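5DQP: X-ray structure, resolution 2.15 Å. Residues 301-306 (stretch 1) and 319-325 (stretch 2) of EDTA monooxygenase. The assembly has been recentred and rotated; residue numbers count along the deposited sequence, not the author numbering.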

# COMPACT_ATOMS: atom_id res chain seq x y z
N LYS A 301 32.46 22.47 -22.78
CA LYS A 301 32.06 22.21 -24.16
C LYS A 301 30.55 22.34 -24.30
O LYS A 301 30.05 22.96 -25.25
CB LYS A 301 32.56 20.83 -24.60
CG LYS A 301 34.05 20.62 -24.36
CD LYS A 301 34.57 19.37 -25.05
CE LYS A 301 34.20 18.09 -24.33
NZ LYS A 301 34.43 16.91 -25.20
N GLN A 302 29.79 21.78 -23.36
CA GLN A 302 28.34 21.84 -23.49
C GLN A 302 27.84 23.28 -23.53
O GLN A 302 26.83 23.57 -24.20
CB GLN A 302 27.68 21.08 -22.36
CG GLN A 302 27.57 19.59 -22.64
CD GLN A 302 26.94 18.86 -21.48
OE1 GLN A 302 27.22 19.19 -20.33
NE2 GLN A 302 26.08 17.88 -21.77
N LEU A 303 28.53 24.19 -22.85
CA LEU A 303 28.11 25.57 -22.77
C LEU A 303 28.92 26.46 -23.69
O LEU A 303 28.68 27.67 -23.72
CB LEU A 303 28.23 26.08 -21.33
CG LEU A 303 27.46 25.33 -20.23
CD1 LEU A 303 28.00 25.72 -18.87
CD2 LEU A 303 25.97 25.59 -20.31
N GLY A 304 29.87 25.89 -24.43
CA GLY A 304 30.68 26.66 -25.36
C GLY A 304 31.61 27.65 -24.69
O GLY A 304 31.84 28.73 -25.22
N ILE A 305 32.12 27.31 -23.51
CA ILE A 305 33.10 28.14 -22.82
C ILE A 305 34.50 27.73 -23.26
O ILE A 305 34.90 26.57 -23.09
CB ILE A 305 32.94 28.01 -21.30
CG1 ILE A 305 31.63 28.68 -20.83
CG2 ILE A 305 34.17 28.61 -20.60
CD1 ILE A 305 31.20 28.30 -19.43
N ASP A 306 35.26 28.68 -23.81
CA ASP A 306 36.60 28.40 -24.34
C ASP A 306 37.62 28.40 -23.21
O ASP A 306 38.09 29.45 -22.77
CB ASP A 306 36.96 29.44 -25.41
CG ASP A 306 38.36 29.25 -25.97
OD1 ASP A 306 39.00 28.21 -25.67
OD2 ASP A 306 38.84 30.13 -26.71
N LYS A 319 29.10 37.00 -22.10
CA LYS A 319 29.88 36.84 -23.32
C LYS A 319 30.71 35.56 -23.34
O LYS A 319 31.23 35.19 -24.39
CB LYS A 319 30.82 38.04 -23.51
CG LYS A 319 30.11 39.40 -23.50
CD LYS A 319 31.10 40.56 -23.54
CE LYS A 319 30.38 41.91 -23.57
NZ LYS A 319 31.32 43.04 -23.85
N ASP A 320 30.90 34.89 -22.19
CA ASP A 320 31.74 33.70 -22.18
C ASP A 320 31.02 32.49 -22.76
O ASP A 320 31.69 31.54 -23.19
CB ASP A 320 32.19 33.35 -20.77
CG ASP A 320 33.04 34.42 -20.12
OD1 ASP A 320 33.82 35.11 -20.81
OD2 ASP A 320 32.93 34.57 -18.88
N PHE A 321 29.69 32.49 -22.76
CA PHE A 321 28.92 31.32 -23.17
C PHE A 321 28.64 31.34 -24.66
O PHE A 321 28.30 32.38 -25.23
CB PHE A 321 27.59 31.27 -22.42
CG PHE A 321 27.74 31.18 -20.93
CD1 PHE A 321 27.97 29.96 -20.32
CD2 PHE A 321 27.63 32.32 -20.14
CE1 PHE A 321 28.10 29.87 -18.94
CE2 PHE A 321 27.75 32.23 -18.75
CZ PHE A 321 27.98 31.00 -18.16
N ASN A 322 28.75 30.17 -25.30
CA ASN A 322 28.36 30.01 -26.71
C ASN A 322 27.54 28.72 -26.79
O ASN A 322 28.06 27.64 -27.08
CB ASN A 322 29.60 29.98 -27.63
CG ASN A 322 30.47 31.21 -27.45
OD1 ASN A 322 30.22 32.27 -28.04
ND2 ASN A 322 31.51 31.08 -26.63
N LEU A 323 26.26 28.83 -26.48
CA LEU A 323 25.43 27.64 -26.38
C LEU A 323 25.24 27.03 -27.76
O LEU A 323 24.82 27.74 -28.69
CB LEU A 323 24.08 27.95 -25.75
CG LEU A 323 24.06 28.38 -24.28
CD1 LEU A 323 22.63 28.42 -23.75
CD2 LEU A 323 24.95 27.49 -23.41
N PRO A 324 25.52 25.75 -27.94
CA PRO A 324 25.29 25.13 -29.25
C PRO A 324 23.83 25.23 -29.66
O PRO A 324 22.92 25.08 -28.84
CB PRO A 324 25.73 23.67 -29.03
CG PRO A 324 25.70 23.46 -27.55
CD PRO A 324 26.03 24.80 -26.93
N LYS A 325 23.62 25.53 -30.95
CA LYS A 325 22.27 25.62 -31.50
C LYS A 325 21.47 24.36 -31.19
O LYS A 325 20.40 24.41 -30.57
CB LYS A 325 22.33 25.85 -33.01
O HOH W 1 34.29 31.42 -24.14

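The end of a helix in stretch 1 packs against an extended part of stretch 2, and the two run roughly antiparallel. Asn 322 makes both direct hydrogen bonds. Its backbone N donates to Leu 303 O (3.0 Å). Its side-chain ND2 donates to Gly 304 O (2.8 Å), and this bond is nearly straight. Two successive carbonyls are thus satisfied by one residue, with a short amide side chain that reaches the second from its m rotamer.

Gly 304 leaves the helix with positive phi, which favours glycine. Its N donates back to Lys 301 O (3.0 Å) within the Schellman motif. Its CA lies 3.3 Å from Asn 322 O in a CA-H...O contact. A CB here would point toward stretch 2 and clash with that same oxygen.

Asp 320 O has no direct hydrogen bond across the contact. One water bridges instead, donating to Asp 320 O (2.8 Å) and accepting from Asp 306 N (2.9 Å).

Apolar side chains pack beside these polar links. Leu 303, Ile 305 and Phe 321 are buried. Leu 303 CB meets the ring edge at Phe 321 CD1 (4.0 Å), and Ile 305 CD1 approaches Phe 321 CE1 (3.5 Å). Leu 303 CD2 touches Leu 323 CD2 (3.8 Å). Pro 324 CD sits 3.1 Å from Gln 302 O.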